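Side-chain contacts in capsid protein (Infectious hypodermal and hematopoietic necrosis virus, PDB 3N7X), which forms, in sixty copies, the icosahedral shell of a shrimp densovirus, built on a beta-barrel capsid fold, and binds calcium: residues L81-L86 with Q97-V102; P234-G237 with K241-K244; N249-A254 with Y311-C316. One frame throughout, in Å; residues are numbered along the deposited sequence.

Contact 1 of 3, residues L81-L86 with Q97-V102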
loop_
_atom_site.group_PDB
_atom_site.type_symbol
_atom_site.label_atom_id
_atom_site.label_comp_id
_atom_site.label_asym_id
_atom_site.label_seq_id
_atom_site.Cartn_x
_atom_site.Cartn_y
_atom_site.Cartn_z
ATOM N N LEU A 81 -50.165 -21.996 82.751
ATOM C CA LEU A 81 -49.549 -23.265 82.386
ATOM C C LEU A 81 -48.046 -23.165 82.202
ATOM O O LEU A 81 -47.352 -24.176 82.226
ATOM C CB LEU A 81 -50.176 -23.815 81.104
ATOM C CG LEU A 81 -51.663 -24.182 81.149
ATOM C CD1 LEU A 81 -52.076 -24.740 79.800
ATOM C CD2 LEU A 81 -51.926 -25.209 82.246
ATOM N N TYR A 82 -47.538 -21.949 82.030
ATOM C CA TYR A 82 -46.106 -21.758 81.817
ATOM C C TYR A 82 -45.363 -21.216 83.033
ATOM O O TYR A 82 -44.206 -21.563 83.257
ATOM C CB TYR A 82 -45.877 -20.803 80.644
ATOM C CG TYR A 82 -46.605 -21.176 79.371
ATOM C CD1 TYR A 82 -45.987 -21.950 78.381
ATOM C CD2 TYR A 82 -47.912 -20.738 79.147
ATOM C CE1 TYR A 82 -46.656 -22.271 77.196
ATOM C CE2 TYR A 82 -48.586 -21.053 77.973
ATOM C CZ TYR A 82 -47.955 -21.815 77.005
ATOM O OH TYR A 82 -48.630 -22.102 75.843
ATOM N N LEU A 83 -46.021 -20.361 83.812
ATOM C CA LEU A 83 -45.393 -19.764 84.990
ATOM C C LEU A 83 -45.454 -20.642 86.237
ATOM O O LEU A 83 -44.796 -20.356 87.240
ATOM C CB LEU A 83 -46.023 -18.397 85.276
ATOM C CG LEU A 83 -45.454 -17.207 84.494
ATOM C CD1 LEU A 83 -45.281 -17.567 83.034
ATOM C CD2 LEU A 83 -46.373 -16.013 84.650
ATOM N N TYR A 84 -46.246 -21.708 86.170
ATOM C CA TYR A 84 -46.376 -22.638 87.287
ATOM C C TYR A 84 -45.901 -24.017 86.874
ATOM O O TYR A 84 -45.789 -24.317 85.684
ATOM C CB TYR A 84 -47.832 -22.742 87.738
ATOM C CG TYR A 84 -48.318 -21.560 88.532
ATOM C CD1 TYR A 84 -48.212 -21.542 89.923
ATOM C CD2 TYR A 84 -48.876 -20.452 87.894
ATOM C CE1 TYR A 84 -48.654 -20.444 90.663
ATOM C CE2 TYR A 84 -49.319 -19.350 88.622
ATOM C CZ TYR A 84 -49.208 -19.351 90.005
ATOM O OH TYR A 84 -49.658 -18.269 90.728
ATOM N N GLY A 85 -45.628 -24.848 87.871
ATOM C CA GLY A 85 -45.197 -26.212 87.634
ATOM C C GLY A 85 -45.782 -27.079 88.734
ATOM O O GLY A 85 -46.724 -26.664 89.413
ATOM N N LEU A 86 -45.230 -28.272 88.923
ATOM C CA LEU A 86 -45.722 -29.167 89.962
ATOM C C LEU A 86 -44.726 -29.334 91.097
ATOM O O LEU A 86 -43.528 -29.481 90.863
ATOM C CB LEU A 86 -46.043 -30.541 89.376
ATOM C CG LEU A 86 -47.169 -30.567 88.347
ATOM C CD1 LEU A 86 -47.421 -32.000 87.910
ATOM C CD2 LEU A 86 -48.428 -29.958 88.949
ATOM N N GLN A 97 -39.410 -21.083 89.802
ATOM C CA GLN A 97 -38.433 -20.175 90.394
ATOM C C GLN A 97 -38.390 -18.869 89.621
ATOM O O GLN A 97 -38.325 -17.790 90.214
ATOM C CB GLN A 97 -37.032 -20.788 90.394
ATOM C CG GLN A 97 -36.689 -21.608 91.623
ATOM C CD GLN A 97 -36.898 -20.848 92.927
ATOM O OE1 GLN A 97 -37.894 -21.056 93.622
ATOM N NE2 GLN A 97 -35.961 -19.961 93.259
ATOM N N ARG A 98 -38.427 -18.967 88.297
ATOM C CA ARG A 98 -38.379 -17.771 87.478
ATOM C C ARG A 98 -39.564 -16.853 87.739
ATOM O O ARG A 98 -39.380 -15.655 87.965
ATOM C CB ARG A 98 -38.268 -18.139 85.994
ATOM C CG ARG A 98 -36.925 -18.796 85.682
ATOM C CD ARG A 98 -36.608 -18.927 84.197
ATOM N NE ARG A 98 -35.220 -19.354 84.035
ATOM C CZ ARG A 98 -34.468 -19.130 82.959
ATOM N NH1 ARG A 98 -34.959 -18.481 81.911
ATOM N NH2 ARG A 98 -33.205 -19.538 82.944
ATOM N N TYR A 99 -40.776 -17.391 87.735
ATOM C CA TYR A 99 -41.922 -16.537 87.997
ATOM C C TYR A 99 -41.787 -15.928 89.392
ATOM O O TYR A 99 -41.988 -14.729 89.586
ATOM C CB TYR A 99 -43.230 -17.326 87.891
ATOM C CG TYR A 99 -44.446 -16.539 88.343
ATOM C CD1 TYR A 99 -44.629 -15.206 87.956
ATOM C CD2 TYR A 99 -45.410 -17.121 89.169
ATOM C CE1 TYR A 99 -45.744 -14.471 88.386
ATOM C CE2 TYR A 99 -46.527 -16.398 89.601
ATOM C CZ TYR A 99 -46.687 -15.075 89.208
ATOM O OH TYR A 99 -47.787 -14.367 89.645
ATOM N N LYS A 100 -41.421 -16.763 90.355
ATOM C CA LYS A 100 -41.269 -16.327 91.733
ATOM C C LYS A 100 -40.337 -15.126 91.894
ATOM O O LYS A 100 -40.647 -14.185 92.623
ATOM C CB LYS A 100 -40.759 -17.493 92.576
ATOM C CG LYS A 100 -40.643 -17.208 94.058
ATOM C CD LYS A 100 -40.161 -18.451 94.785
ATOM C CE LYS A 100 -40.010 -18.220 96.285
ATOM N NZ LYS A 100 -39.517 -19.451 96.983
ATOM N N MET A 101 -39.204 -15.154 91.204
ATOM C CA MET A 101 -38.227 -14.079 91.305
ATOM C C MET A 101 -38.572 -12.776 90.593
ATOM O O MET A 101 -37.957 -11.750 90.878
ATOM C CB MET A 101 -36.875 -14.564 90.797
ATOM C CG MET A 101 -36.365 -15.799 91.506
ATOM S SD MET A 101 -35.951 -15.465 93.214
ATOM C CE MET A 101 -34.232 -15.187 93.070
ATOM N N VAL A 102 -39.531 -12.802 89.671
ATOM C CA VAL A 102 -39.898 -11.582 88.949
ATOM C C VAL A 102 -41.348 -11.195 89.166
ATOM O O VAL A 102 -41.818 -10.195 88.631
ATOM C CB VAL A 102 -39.673 -11.725 87.430
ATOM C CG1 VAL A 102 -38.207 -11.966 87.150
ATOM C CG2 VAL A 102 -40.522 -12.859 86.875
#
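Leu83 lies over one face of the Tyr99 ring and makes the main apolar contact between 81-86 and 97-102. Its CD2 sits 4.2 Å from the centroid of the Tyr99 ring, 26° off the normal, which is a CH-pi contact. The same methyl is 3.8 Å from Tyr99 CD1. The two side chains cross at about a right angle, with CB and CG of Leu83 set against the root of the ring at CG and CB of Tyr99. The Leu83 carbonyl also packs here, its O 3.5 Å from Tyr99 CB.

The aromatic contact is lighter. The rings of Tyr84 and Tyr99 lie obliquely, with centroids 5.7 Å apart and planes at 58°. The hydroxyl end of Tyr84 does the touching: its OH comes to the edge of the Tyr99 ring, 3.8 Å from Tyr99 CE2. In Tyr99, CG is anti to the backbone N (chi1 172°), which carries the ring away from its helix, with a face to Leu83 and an edge to Tyr84 OH.

No hydrogen bond crosses between the segments. The polar ends are tied to a third part of the chain instead. Tyr84 OH bonds to the carbonyl of Ile225, and Tyr99 OH to the backbone N of Ile225. Both buried hydroxyls are thus held by one residue.

Strand 84-86 pairs antiparallel with strand 93-95, and the contact lies where this hairpin joins helix 80-83 to helix 97-109. Phe50 of strand 45-59 packs on Leu83 and Tyr99, while Leu171 and Ile175 of helix 171-176 pack on Tyr84.

Contact 2 of 3, residues P234-G237 with K241-K244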
loop_
_atom_site.group_PDB
_atom_site.type_symbol
_atom_site.label_atom_id
_atom_site.label_comp_id
_atom_site.label_asym_id
_atom_site.label_seq_id
_atom_site.Cartn_x
_atom_site.Cartn_y
_atom_site.Cartn_z
ATOM N N PRO A 234 -52.291 -11.850 76.227
ATOM C CA PRO A 234 -52.952 -10.747 75.521
ATOM C C PRO A 234 -53.339 -10.995 74.071
ATOM O O PRO A 234 -52.487 -11.173 73.204
ATOM C CB PRO A 234 -51.960 -9.598 75.677
ATOM C CG PRO A 234 -51.365 -9.872 77.018
ATOM C CD PRO A 234 -51.101 -11.364 76.947
ATOM N N LYS A 235 -54.644 -10.998 73.828
ATOM C CA LYS A 235 -55.208 -11.195 72.498
ATOM C C LYS A 235 -56.505 -10.401 72.466
ATOM O O LYS A 235 -57.179 -10.283 73.486
ATOM C CB LYS A 235 -55.504 -12.675 72.251
ATOM C CG LYS A 235 -54.316 -13.488 71.756
ATOM C CD LYS A 235 -54.011 -13.146 70.307
ATOM C CE LYS A 235 -52.992 -14.088 69.705
ATOM N NZ LYS A 235 -52.697 -13.716 68.301
ATOM N N TRP A 236 -56.854 -9.858 71.305
ATOM C CA TRP A 236 -58.074 -9.067 71.177
ATOM C C TRP A 236 -58.891 -9.538 69.987
ATOM O O TRP A 236 -58.391 -9.574 68.870
ATOM C CB TRP A 236 -57.711 -7.588 71.009
ATOM C CG TRP A 236 -58.887 -6.664 71.006
ATOM C CD1 TRP A 236 -59.750 -6.425 69.971
ATOM C CD2 TRP A 236 -59.349 -5.870 72.105
ATOM N NE1 TRP A 236 -60.722 -5.531 70.359
ATOM C CE2 TRP A 236 -60.503 -5.175 71.664
ATOM C CE3 TRP A 236 -58.904 -5.680 73.423
ATOM C CZ2 TRP A 236 -61.219 -4.302 72.496
ATOM C CZ3 TRP A 236 -59.619 -4.808 74.254
ATOM C CH2 TRP A 236 -60.764 -4.131 73.782
ATOM N N GLY A 237 -60.149 -9.899 70.227
ATOM C CA GLY A 237 -61.000 -10.361 69.147
ATOM C C GLY A 237 -62.251 -11.060 69.638
ATOM O O GLY A 237 -62.223 -11.760 70.653
ATOM N N LYS A 241 -61.300 -9.759 75.201
ATOM C CA LYS A 241 -60.788 -8.400 75.303
ATOM C C LYS A 241 -60.079 -8.178 76.634
ATOM O O LYS A 241 -60.431 -8.796 77.638
ATOM C CB LYS A 241 -61.933 -7.400 75.183
ATOM C CG LYS A 241 -62.845 -7.370 76.394
ATOM C CD LYS A 241 -63.911 -6.304 76.228
ATOM C CE LYS A 241 -64.578 -5.955 77.552
ATOM N NZ LYS A 241 -65.335 -7.094 78.113
ATOM N N TRP A 242 -59.075 -7.304 76.633
ATOM C CA TRP A 242 -58.355 -6.976 77.858
ATOM C C TRP A 242 -58.961 -5.676 78.371
ATOM O O TRP A 242 -59.783 -5.071 77.682
ATOM C CB TRP A 242 -56.855 -6.822 77.591
ATOM C CG TRP A 242 -56.481 -5.862 76.498
ATOM C CD1 TRP A 242 -56.627 -4.503 76.507
ATOM C CD2 TRP A 242 -55.855 -6.189 75.249
ATOM N NE1 TRP A 242 -56.126 -3.964 75.343
ATOM C CE2 TRP A 242 -55.648 -4.975 74.553
ATOM C CE3 TRP A 242 -55.450 -7.392 74.648
ATOM C CZ2 TRP A 242 -55.051 -4.928 73.288
ATOM C CZ3 TRP A 242 -54.856 -7.344 73.389
ATOM C CH2 TRP A 242 -54.662 -6.118 72.723
ATOM N N ASP A 243 -58.569 -5.240 79.563
ATOM C CA ASP A 243 -59.139 -4.017 80.128
ATOM C C ASP A 243 -58.195 -2.833 80.216
ATOM O O ASP A 243 -56.972 -2.987 80.279
ATOM C CB ASP A 243 -59.723 -4.300 81.510
ATOM C CG ASP A 243 -60.785 -5.383 81.478
ATOM O OD1 ASP A 243 -61.702 -5.300 80.627
ATOM O OD2 ASP A 243 -60.707 -6.317 82.306
ATOM N N LYS A 244 -58.795 -1.646 80.241
ATOM C CA LYS A 244 -58.069 -0.384 80.299
ATOM C C LYS A 244 -57.313 -0.179 81.604
ATOM O O LYS A 244 -57.616 -0.802 82.620
ATOM C CB LYS A 244 -59.043 0.783 80.115
ATOM C CG LYS A 244 -60.005 0.971 81.291
ATOM C CD LYS A 244 -60.983 2.128 81.068
ATOM C CE LYS A 244 -60.293 3.494 81.018
ATOM N NZ LYS A 244 -59.668 3.878 82.318
#
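Trp236 points an edge of its indole at the face of Trp242. The six-membered ring of Trp236 and the five-membered ring of Trp242 have centroids 4.7 Å apart and planes at 63°, an edge-to-face (T-shaped) pair. Trp236 CE3 is the leading atom, 3.5 Å from Trp242 CE2.

The two indoles reach this position by different rotamers. Trp236 has CG anti to its backbone N (chi1 -174°), extending the ring toward 241-244. Trp242 has CG between its backbone N and carbonyl carbon (chi1 53°), which folds its indole back along 234-236. Its six-membered ring therefore also receives Trp236 CB in a CH-pi contact, 4.1 Å from the centroid. Trp242 CE3 is 3.6 Å from Lys235 O, which approaches the ring obliquely.

Lys241 uses only the root of its side chain. Its CB lies over one face of Trp236, 3.8 Å from the centroid of the six-membered ring, while the amino end leads away.

No hydrogen bond joins the segments; Trp242 NE1 is bonded to Val251. Tyr221 adds another edge-to-face ring to Trp242. This is an aromatic cluster in the long loop between strands 220-221 and 264-268, with no regular helix or strand in either segment.

Contact 3 of 3, residues N249-A254 with Y311-C316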
loop_
_atom_site.group_PDB
_atom_site.type_symbol
_atom_site.label_atom_id
_atom_site.label_comp_id
_atom_site.label_asym_id
_atom_site.label_seq_id
_atom_site.Cartn_x
_atom_site.Cartn_y
_atom_site.Cartn_z
ATOM N N ASN A 249 -56.300 5.669 79.090
ATOM C CA ASN A 249 -57.093 5.287 77.939
ATOM C C ASN A 249 -56.809 3.856 77.512
ATOM O O ASN A 249 -55.686 3.364 77.634
ATOM C CB ASN A 249 -56.775 6.217 76.773
ATOM C CG ASN A 249 -56.942 7.673 77.132
ATOM O OD1 ASN A 249 -56.177 8.526 76.677
ATOM N ND2 ASN A 249 -57.949 7.972 77.942
ATOM N N LEU A 250 -57.838 3.194 77.003
ATOM C CA LEU A 250 -57.700 1.836 76.514
ATOM C C LEU A 250 -57.017 1.899 75.147
ATOM O O LEU A 250 -57.336 2.756 74.325
ATOM C CB LEU A 250 -59.077 1.193 76.364
ATOM C CG LEU A 250 -59.115 -0.142 75.619
ATOM C CD1 LEU A 250 -58.404 -1.215 76.440
ATOM C CD2 LEU A 250 -60.564 -0.528 75.356
ATOM N N VAL A 251 -56.065 1.003 74.915
ATOM C CA VAL A 251 -55.367 0.949 73.640
ATOM C C VAL A 251 -55.612 -0.446 73.077
ATOM O O VAL A 251 -55.325 -1.446 73.732
ATOM C CB VAL A 251 -53.857 1.202 73.820
ATOM C CG1 VAL A 251 -53.138 1.073 72.494
ATOM C CG2 VAL A 251 -53.640 2.589 74.390
ATOM N N TYR A 252 -56.155 -0.508 71.866
ATOM C CA TYR A 252 -56.476 -1.788 71.243
ATOM C C TYR A 252 -56.739 -1.616 69.751
ATOM O O TYR A 252 -56.890 -0.498 69.268
ATOM C CB TYR A 252 -57.741 -2.351 71.878
ATOM C CG TYR A 252 -58.960 -1.523 71.542
ATOM C CD1 TYR A 252 -59.085 -0.210 72.004
ATOM C CD2 TYR A 252 -59.974 -2.035 70.735
ATOM C CE1 TYR A 252 -60.191 0.572 71.667
ATOM C CE2 TYR A 252 -61.085 -1.266 70.394
ATOM C CZ TYR A 252 -61.189 0.038 70.861
ATOM O OH TYR A 252 -62.280 0.807 70.509
ATOM N N PRO A 253 -56.803 -2.729 69.003
ATOM C CA PRO A 253 -57.064 -2.674 67.557
ATOM C C PRO A 253 -58.577 -2.575 67.300
ATOM O O PRO A 253 -59.265 -3.591 67.199
ATOM C CB PRO A 253 -56.469 -3.985 67.060
ATOM C CG PRO A 253 -56.752 -4.920 68.206
ATOM C CD PRO A 253 -56.406 -4.088 69.421
ATOM N N ALA A 254 -59.085 -1.348 67.198
ATOM C CA ALA A 254 -60.518 -1.099 66.992
ATOM C C ALA A 254 -60.912 -1.061 65.525
ATOM O O ALA A 254 -62.052 -1.336 65.151
ATOM C CB ALA A 254 -60.899 0.226 67.636
ATOM N N TYR A 311 -50.834 3.582 81.855
ATOM C CA TYR A 311 -50.723 2.744 80.667
ATOM C C TYR A 311 -50.729 1.234 80.884
ATOM O O TYR A 311 -50.831 0.479 79.921
ATOM C CB TYR A 311 -49.482 3.152 79.858
ATOM C CG TYR A 311 -48.184 3.029 80.617
ATOM C CD1 TYR A 311 -47.559 1.792 80.776
ATOM C CD2 TYR A 311 -47.590 4.147 81.203
ATOM C CE1 TYR A 311 -46.372 1.669 81.499
ATOM C CE2 TYR A 311 -46.406 4.038 81.931
ATOM C CZ TYR A 311 -45.800 2.796 82.075
ATOM O OH TYR A 311 -44.628 2.683 82.792
ATOM N N LEU A 312 -50.614 0.780 82.126
ATOM C CA LEU A 312 -50.649 -0.661 82.362
ATOM C C LEU A 312 -52.070 -1.179 82.195
ATOM O O LEU A 312 -52.972 -0.803 82.940
ATOM C CB LEU A 312 -50.157 -1.020 83.765
ATOM C CG LEU A 312 -48.648 -1.002 84.008
ATOM C CD1 LEU A 312 -48.360 -1.658 85.354
ATOM C CD2 LEU A 312 -47.927 -1.759 82.900
ATOM N N HIS A 313 -52.268 -2.034 81.204
ATOM C CA HIS A 313 -53.582 -2.603 80.965
ATOM C C HIS A 313 -53.766 -3.843 81.828
ATOM O O HIS A 313 -52.806 -4.380 82.379
ATOM C CB HIS A 313 -53.737 -2.973 79.488
ATOM C CG HIS A 313 -53.959 -1.796 78.591
ATOM N ND1 HIS A 313 -53.070 -0.746 78.506
ATOM C CD2 HIS A 313 -54.973 -1.504 77.740
ATOM C CE1 HIS A 313 -53.527 0.142 77.641
ATOM N NE2 HIS A 313 -54.679 -0.293 77.162
ATOM N N ALA A 314 -55.008 -4.289 81.955
ATOM C CA ALA A 314 -55.300 -5.481 82.735
ATOM C C ALA A 314 -55.622 -6.595 81.749
ATOM O O ALA A 314 -56.470 -6.437 80.866
ATOM C CB ALA A 314 -56.482 -5.234 83.660
ATOM N N PRO A 315 -54.936 -7.732 81.877
ATOM C CA PRO A 315 -55.177 -8.856 80.973
ATOM C C PRO A 315 -56.544 -9.488 81.177
ATOM O O PRO A 315 -57.164 -9.345 82.232
ATOM C CB PRO A 315 -54.048 -9.820 81.320
ATOM C CG PRO A 315 -53.852 -9.577 82.792
ATOM C CD PRO A 315 -53.890 -8.061 82.862
ATOM N N CYS A 316 -57.007 -10.187 80.153
ATOM C CA CYS A 316 -58.282 -10.874 80.215
ATOM C C CYS A 316 -58.083 -12.123 81.077
ATOM O O CYS A 316 -57.010 -12.735 81.057
ATOM C CB CYS A 316 -58.707 -11.281 78.802
ATOM S SG CYS A 316 -60.358 -12.003 78.671
#
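His313 has CG anti to its carbonyl carbon (chi1 -75°), and this turns the imidazole toward 249-254. The second torsion, chi2 58°, sets the ring so that NE2 meets the backbone of Val251 while ND1 turns back to its own segment. In Leu250, CG is anti to the backbone N. Its CB points away from 311-316, but the end of the chain returns and places CD1 at the imidazole edge.

One hydrogen bond links the segments. Val251 N donates to His313 NE2 at 2.9 Å, with an angle of 153° at the hydrogen. The donor lies in the imidazole plane. The second ring nitrogen, His313 ND1, donates to Tyr311 O, also at 2.9 Å. That carbonyl is approached from above its plane, although the oxygen itself lies near the plane of the imidazole.

Carbon contacts beside the bond are few. Leu250 CD1 is 3.7 Å from His313 CD2, at the ring edge. Val251 CB lies next to the bonded nitrogen, 3.8 Å from His313 NE2, its side chain crossing the imidazole at about a right angle.

Around the pair, the Trp242 ring meets the His313 ring and stands nearly perpendicular to it. Val251 also packs on His257 of a neighbouring subunit.

Both ring nitrogens of this buried histidine are engaged, which fixes the rotation of the imidazole. NE2 accepts and ND1 donates, so the bonding pattern is consistent with a neutral ring carrying its proton on ND1.

In the fold
Contacts 2 and 3 form one continuous region, their centres 6 Å apart. Trp242 NE1 bonds to Val251 O at 3.1 Å, and Asp243 N to Ala314 O at 2.7 Å. Val251 thus serves both: its N donates to His313, and its O accepts from Trp242. Both also touch the same neighbouring subunit. Contact 1 stands apart, with centres 23 Å from contact 2 and 25 Å from contact 3, and nearest atoms about 10 Å away in each case. It is the one nearer the calcium site: the side chain of Tyr84 is about 11 Å from that of Gln176, a residue of a calcium site seen for this protein. Contacts 2 and 3 lie away from it.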